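Local structure of putative cyclohexadienyl dehydrogenase and ADH prephenate dehydrogenase (Rhizobium meliloti, 4WJI) at residues A[8-13]-A[68-73]; A[64-69]-A[87-92]. The protein probably catalyses the NAD(P)+-dependent oxidative decarboxylation of prephenate to 4-hydroxyphenylpyruvate in tyrosine biosynthesis, and binds NADP and tyrosine. All coordinates share one frame; numbering follows the deposited sequence.

Contact 1. Residues A[8-13]-A[68-73]. With NAP (NADP nicotinamide-adenine-dinucleotide phosphate), chain B.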
loop_
_atom_site.group_PDB
_atom_site.type_symbol
_atom_site.label_atom_id
_atom_site.label_comp_id
_atom_site.label_asym_id
_atom_site.label_seq_id
_atom_site.Cartn_x
_atom_site.Cartn_y
_atom_site.Cartn_z
ATOM N N ALA A 8 -6.128 17.605 29.321
ATOM C CA ALA A 8 -6.198 16.227 29.799
ATOM C C ALA A 8 -6.295 15.293 28.595
ATOM O O ALA A 8 -7.165 15.474 27.714
ATOM C CB ALA A 8 -7.426 16.035 30.652
ATOM N N LEU A 9 -5.388 14.305 28.556
ATOM C CA LEU A 9 -5.349 13.328 27.467
ATOM C C LEU A 9 -5.855 12.036 28.019
ATOM O O LEU A 9 -5.226 11.445 28.905
ATOM C CB LEU A 9 -3.920 13.155 26.968
ATOM C CG LEU A 9 -3.293 14.459 26.438
ATOM C CD1 LEU A 9 -1.858 14.207 26.011
ATOM C CD2 LEU A 9 -4.108 15.070 25.284
ATOM N N ILE A 10 -7.014 11.605 27.507
ATOM C CA ILE A 10 -7.594 10.314 27.931
ATOM C C ILE A 10 -7.321 9.312 26.817
ATOM O O ILE A 10 -7.904 9.402 25.723
ATOM C CB ILE A 10 -9.103 10.410 28.160
ATOM C CG1 ILE A 10 -9.426 11.492 29.200
ATOM C CG2 ILE A 10 -9.643 9.023 28.587
ATOM C CD1 ILE A 10 -10.888 11.732 29.486
ATOM N N GLY A 11 -6.401 8.380 27.069
ATOM C CA GLY A 11 -5.863 7.545 26.015
ATOM C C GLY A 11 -4.515 8.107 25.555
ATOM O O GLY A 11 -4.392 9.303 25.277
ATOM N N ILE A 12 -3.506 7.256 25.519
ATOM C CA ILE A 12 -2.129 7.688 25.335
ATOM C C ILE A 12 -1.385 6.685 24.446
ATOM O O ILE A 12 -0.195 6.440 24.606
ATOM C CB ILE A 12 -1.459 7.964 26.725
ATOM C CG1 ILE A 12 -0.244 8.913 26.582
ATOM C CG2 ILE A 12 -1.194 6.689 27.481
ATOM C CD1 ILE A 12 -0.632 10.344 26.266
ATOM N N GLY A 13 -2.090 6.158 23.435
ATOM C CA GLY A 13 -1.461 5.319 22.447
ATOM C C GLY A 13 -0.842 6.137 21.304
ATOM O O GLY A 13 -0.308 7.226 21.521
ATOM N N VAL A 68 -10.097 18.496 26.915
ATOM C CA VAL A 68 -10.042 17.066 27.166
ATOM C C VAL A 68 -10.049 16.374 25.820
ATOM O O VAL A 68 -10.962 16.604 25.001
ATOM C CB VAL A 68 -11.275 16.604 27.963
ATOM C CG1 VAL A 68 -11.258 15.110 28.183
ATOM C CG2 VAL A 68 -11.343 17.349 29.285
ATOM N N VAL A 69 -8.976 15.613 25.538
ATOM C CA VAL A 69 -8.861 14.921 24.246
ATOM C C VAL A 69 -8.994 13.435 24.517
ATOM O O VAL A 69 -8.159 12.839 25.223
ATOM C CB VAL A 69 -7.472 15.194 23.603
ATOM C CG1 VAL A 69 -7.381 14.541 22.227
ATOM C CG2 VAL A 69 -7.182 16.661 23.504
ATOM N N VAL A 70 -10.014 12.835 23.911
ATOM C CA VAL A 70 -10.300 11.412 24.075
ATOM C C VAL A 70 -9.735 10.660 22.844
ATOM O O VAL A 70 -10.172 10.917 21.726
ATOM C CB VAL A 70 -11.805 11.167 24.235
ATOM C CG1 VAL A 70 -12.084 9.676 24.382
ATOM C CG2 VAL A 70 -12.349 11.945 25.426
ATOM N N SER A 71 -8.773 9.768 23.081
ATOM C CA SER A 71 -8.045 9.008 22.031
ATOM C C SER A 71 -8.044 7.520 22.365
ATOM O O SER A 71 -7.025 6.936 22.667
ATOM C CB SER A 71 -6.579 9.514 21.851
ATOM O OG SER A 71 -6.538 10.950 21.672
ATOM N N VAL A 72 -9.227 6.928 22.291
ATOM C CA VAL A 72 -9.490 5.515 22.623
ATOM C C VAL A 72 -10.233 4.851 21.452
ATOM O O VAL A 72 -10.801 5.550 20.609
ATOM C CB VAL A 72 -10.334 5.357 23.929
ATOM C CG1 VAL A 72 -9.616 6.009 25.118
ATOM C CG2 VAL A 72 -11.750 5.883 23.776
ATOM N N PRO A 73 -10.247 3.515 21.368
ATOM C CA PRO A 73 -11.038 2.885 20.302
ATOM C C PRO A 73 -12.498 3.355 20.359
ATOM O O PRO A 73 -13.035 3.616 21.458
ATOM C CB PRO A 73 -10.915 1.404 20.580
ATOM C CG PRO A 73 -10.036 1.222 21.706
ATOM C CD PRO A 73 -9.602 2.543 22.266
HETATM P PA NAP B . -3.766 2.764 20.485
HETATM O O1A NAP B . -2.381 3.160 20.145
HETATM O O2A NAP B . -4.178 1.332 20.540
HETATM O O5B NAP B . -4.117 3.403 21.915
HETATM C C5B NAP B . -5.309 3.024 22.593
HETATM C C4B NAP B . -5.530 3.836 23.868
HETATM O O4B NAP B . -6.865 3.613 24.307
HETATM C C3B NAP B . -4.653 3.375 25.019
HETATM O O3B NAP B . -4.451 4.423 25.954
HETATM C C2B NAP B . -5.506 2.338 25.700
HETATM O O2B NAP B . -5.219 2.228 27.066
HETATM C C1B NAP B . -6.879 2.935 25.551
HETATM N N9A NAP B . -8.040 2.004 25.602
HETATM C C8A NAP B . -8.229 0.899 24.898
HETATM N N7A NAP B . -9.382 0.321 25.116
HETATM C C5A NAP B . -9.990 1.110 26.045
HETATM C C6A NAP B . -11.235 1.031 26.701
HETATM N N6A NAP B . -12.092 0.022 26.452
HETATM N N1A NAP B . -11.534 1.997 27.545
HETATM C C2A NAP B . -10.674 2.978 27.759
HETATM N N3A NAP B . -9.485 3.132 27.207
HETATM C C4A NAP B . -9.168 2.169 26.352
HETATM O O3 NAP B . -4.818 3.542 19.560
HETATM P PN NAP B . -4.726 4.844 18.640
HETATM O O1N NAP B . -4.168 4.392 17.387
HETATM O O2N NAP B . -4.103 5.953 19.361
HETATM O O5D NAP B . -6.286 5.144 18.356
HETATM C C5D NAP B . -7.077 5.911 19.229
HETATM C C4D NAP B . -8.226 6.525 18.433
HETATM O O4D NAP B . -7.680 7.251 17.352
HETATM C C3D NAP B . -9.145 5.513 17.818
HETATM O O3D NAP B . -10.488 5.952 17.932
HETATM C C2D NAP B . -8.725 5.442 16.369
HETATM O O2D NAP B . -9.818 5.080 15.565
HETATM C C1D NAP B . -8.326 6.901 16.152
HETATM N N1N NAP B . -7.308 7.136 15.116
HETATM C C2N NAP B . -6.333 6.249 14.901
HETATM C C3N NAP B . -5.382 6.463 13.932
HETATM C C7N NAP B . -4.271 5.488 13.617
HETATM O O7N NAP B . -3.702 5.579 12.563
HETATM N N7N NAP B . -3.976 4.582 14.522
HETATM C C4N NAP B . -5.454 7.621 13.204
HETATM C C5N NAP B . -6.453 8.521 13.469
HETATM C C6N NAP B . -7.405 8.258 14.416
HETATM P P2B NAP B . -4.412 0.969 27.661
HETATM O O1X NAP B . -3.239 0.752 26.765
HETATM O O2X NAP B . -4.029 1.430 29.039
HETATM O O3X NAP B . -5.314 -0.251 27.666
HETATM O O HOH W 1 -5.714 11.617 24.220
HETATM O O HOH W 2 -4.289 7.107 21.802
#
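Ile10 and Val68 bring their side chains together beneath two parallel strands, Ile10 CD1 reaching Val68 CG1 at 3.6 Å. Ile10 CG1 stands beside its backbone N (chi1 -57°) with the chain extended beyond it, which carries CD1 diagonally back to the valine two residues before its bridge partner Val70. Helix 77-84 packs on this face, through Val80 and Ile84. On the other face Leu9 and Val69 lie alongside each other, Leu9 CD2 being 3.8 Å from Val69 CB, under Ile19 of helix 14-26. Branched Ile and Val suit such extended, buried strands. Three nearly straight bonds join the backbones, Val69 N to Ala8 O, Ile10 N to Val69 O and Ser71 N to Ile10 O.

Past the strand ends, a CB on Gly11 would strike Ser71 O, and one on Gly13 the cofactor's O5B. Ile12 N donates to NAP O3B (3.0 Å), while a water joins Gly13 N, Ser71 O and NAP O2N. With chi1 at -59°, Val72 places CG1 3.6 Å from NAP N3A, and its carbonyl O receives NAP O3D at 2.7 Å. The Pro73 ring lies by the adenine's five-membered ring, its CD 3.4 Å from NAP C8A; a glycine here would probably leave a gap beside the adenine and let the chain that presents Val72 O turn more freely. Paired strand ends, close-packed glycines of a GxGxxG pattern and a water between loop and diphosphate are the hallmarks of the Rossmann dinucleotide-binding fold.

Contact 2. Residues A[64-69]-A[87-92]; sequences GADLVV and HLKPGA. With MG (magnesium ion), chain D.
Lys89 and Asp66 form a short salt bridge, NZ to OD1 2.6 Å, yet the two backbones are linked across this contact by waters. The ammonium comes from above the carboxylate, 41° out of its plane, rather than meeting it edge-on. Lys89 starts with CG between its backbone N and carbonyl carbon (chi1 69°) and then runs fully extended past the Gly64 and Ala65 carbonyls, its CE 3.6 Å from Ala65 O. A long flexible chain suits this route: the aliphatic part covers the backbone and the charge emerges at the aspartate. Asp66 OD2 meanwhile accepts from Thr6 N, so both carboxylate oxygens are held and the group's rotation is probably fixed.

Three waters fill the joints. One bridges Gly64 N and His87 O, a second Ala65 O and Lys89 N, and a third donates to both Asp66 O and Gly91 O. The segment 89-92 is a type II turn closed by Ala92 N to Lys89 O (3.1 Å); Pro90 fits its second position and Gly91, with positive phi, its third. The methyl of Ala92 is small enough to sit 3.5 Å from Ala65 O. Deeper in, Leu88 CD2 meets Val68 CG2 at 3.9 Å.

At the far end His87 NE2 binds a magnesium ion at about 2.4 Å, five waters completing six ligands, and Glu63 holds the ring through ND1. The turn leads from helix 77-84 into strand 93-96, whose Val94 touches Leu88, while Ile93 pairs with Val68; strand 67-70 thus starts between strands 4-10 and 93-96.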
loop_
_atom_site.group_PDB
_atom_site.type_symbol
_atom_site.label_atom_id
_atom_site.label_comp_id
_atom_site.label_asym_id
_atom_site.label_seq_id
_atom_site.Cartn_x
_atom_site.Cartn_y
_atom_site.Cartn_z
ATOM N N GLY A 64 -10.837 20.438 36.369
ATOM C CA GLY A 64 -10.188 21.706 36.005
ATOM C C GLY A 64 -9.565 21.814 34.643
ATOM O O GLY A 64 -8.920 22.800 34.319
ATOM N N ALA A 65 -9.753 20.800 33.801
ATOM C CA ALA A 65 -9.155 20.801 32.464
ATOM C C ALA A 65 -9.922 21.683 31.479
ATOM O O ALA A 65 -11.149 21.645 31.415
ATOM C CB ALA A 65 -9.036 19.389 31.921
ATOM N N ASP A 66 -9.187 22.476 30.731
ATOM C CA ASP A 66 -9.753 23.368 29.727
ATOM C C ASP A 66 -10.036 22.633 28.430
ATOM O O ASP A 66 -11.023 22.947 27.740
ATOM C CB ASP A 66 -8.779 24.528 29.448
ATOM C CG ASP A 66 -8.449 25.300 30.702
ATOM O OD1 ASP A 66 -9.353 26.031 31.225
ATOM O OD2 ASP A 66 -7.322 25.071 31.234
ATOM N N LEU A 67 -9.177 21.657 28.081
ATOM C CA LEU A 67 -9.348 20.826 26.880
ATOM C C LEU A 67 -9.159 19.363 27.328
ATOM O O LEU A 67 -8.213 19.051 28.061
ATOM C CB LEU A 67 -8.305 21.167 25.819
ATOM C CG LEU A 67 -8.373 20.301 24.557
ATOM C CD1 LEU A 67 -9.669 20.512 23.823
ATOM C CD2 LEU A 67 -7.182 20.643 23.692
ATOM N N VAL A 68 -10.097 18.496 26.915
ATOM C CA VAL A 68 -10.042 17.066 27.166
ATOM C C VAL A 68 -10.049 16.374 25.820
ATOM O O VAL A 68 -10.962 16.604 25.001
ATOM C CB VAL A 68 -11.275 16.604 27.963
ATOM C CG1 VAL A 68 -11.258 15.110 28.183
ATOM C CG2 VAL A 68 -11.343 17.349 29.285
ATOM N N VAL A 69 -8.976 15.613 25.538
ATOM C CA VAL A 69 -8.861 14.921 24.246
ATOM C C VAL A 69 -8.994 13.435 24.517
ATOM O O VAL A 69 -8.159 12.839 25.223
ATOM C CB VAL A 69 -7.472 15.194 23.603
ATOM C CG1 VAL A 69 -7.381 14.541 22.227
ATOM C CG2 VAL A 69 -7.182 16.661 23.504
ATOM N N HIS A 87 -17.504 15.527 36.272
ATOM C CA HIS A 87 -16.251 16.082 36.721
ATOM C C HIS A 87 -15.678 17.166 35.838
ATOM O O HIS A 87 -14.692 17.826 36.207
ATOM C CB HIS A 87 -15.250 14.949 36.802
ATOM C CG HIS A 87 -15.646 13.896 37.776
ATOM N ND1 HIS A 87 -15.188 13.887 39.069
ATOM C CD2 HIS A 87 -16.487 12.841 37.658
ATOM C CE1 HIS A 87 -15.725 12.864 39.714
ATOM N NE2 HIS A 87 -16.521 12.214 38.880
ATOM N N LEU A 88 -16.324 17.413 34.718
ATOM C CA LEU A 88 -15.907 18.479 33.813
ATOM C C LEU A 88 -16.264 19.860 34.350
ATOM O O LEU A 88 -17.375 20.056 34.848
ATOM C CB LEU A 88 -16.582 18.284 32.466
ATOM C CG LEU A 88 -16.183 17.041 31.673
ATOM C CD1 LEU A 88 -17.210 16.689 30.593
ATOM C CD2 LEU A 88 -14.792 17.207 31.062
ATOM N N LYS A 89 -15.362 20.822 34.194
ATOM C CA LYS A 89 -15.708 22.165 34.654
ATOM C C LYS A 89 -16.557 22.880 33.589
ATOM O O LYS A 89 -16.499 22.545 32.417
ATOM C CB LYS A 89 -14.495 23.011 34.993
ATOM C CG LYS A 89 -13.670 23.405 33.824
ATOM C CD LYS A 89 -12.675 24.494 34.189
ATOM C CE LYS A 89 -11.774 24.832 33.034
ATOM N NZ LYS A 89 -10.697 25.817 33.409
ATOM N N PRO A 90 -17.357 23.874 34.020
ATOM C CA PRO A 90 -18.072 24.682 33.050
ATOM C C PRO A 90 -17.151 25.272 32.013
ATOM O O PRO A 90 -16.072 25.798 32.369
ATOM C CB PRO A 90 -18.739 25.775 33.905
ATOM C CG PRO A 90 -18.771 25.229 35.277
ATOM C CD PRO A 90 -17.570 24.335 35.402
ATOM N N GLY A 91 -17.568 25.176 30.740
ATOM C CA GLY A 91 -16.800 25.756 29.626
ATOM C C GLY A 91 -15.636 24.888 29.134
ATOM O O GLY A 91 -14.917 25.294 28.230
ATOM N N ALA A 92 -15.434 23.706 29.751
ATOM C CA ALA A 92 -14.441 22.756 29.212
ATOM C C ALA A 92 -14.792 22.425 27.760
ATOM O O ALA A 92 -15.978 22.338 27.395
ATOM C CB ALA A 92 -14.396 21.476 30.069
HETATM MG MG MG D . -17.575 10.087 39.480
HETATM O O HOH W 3 -13.683 20.344 36.949
HETATM O O HOH W 4 -12.913 19.904 32.764
HETATM O O HOH W 5 -12.132 25.537 27.862
HETATM O O HOH W 6 -15.636 9.111 39.835
HETATM O O HOH W 7 -18.040 11.020 41.104
HETATM O O HOH W 8 -19.644 10.559 38.289
HETATM O O HOH W 9 -18.576 8.378 39.709
HETATM O O HOH W 10 -17.367 9.245 37.303
#

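From the N terminus, strand 4-10 enters the sheet and contact 1 closes the long loop from it to strand 67-70, which takes in helices 14-26, 39-48 and 58-61 with strands 29-35 and 53-55. Contact 2 then closes a shorter loop holding helix 77-84, the beta-alpha-beta crossover to strand 93-96. The two loops follow in succession, overlapping at Val68 and Val69, which belong to both contacts. They also touch directly: Ala8 N probably bonds to Leu67 O, and Ala8 CB packs on Ala65 CB. Strand 67-70 is thus tied at its outgoing end to the cofactor site and at its entry to the turn leading into the next strand.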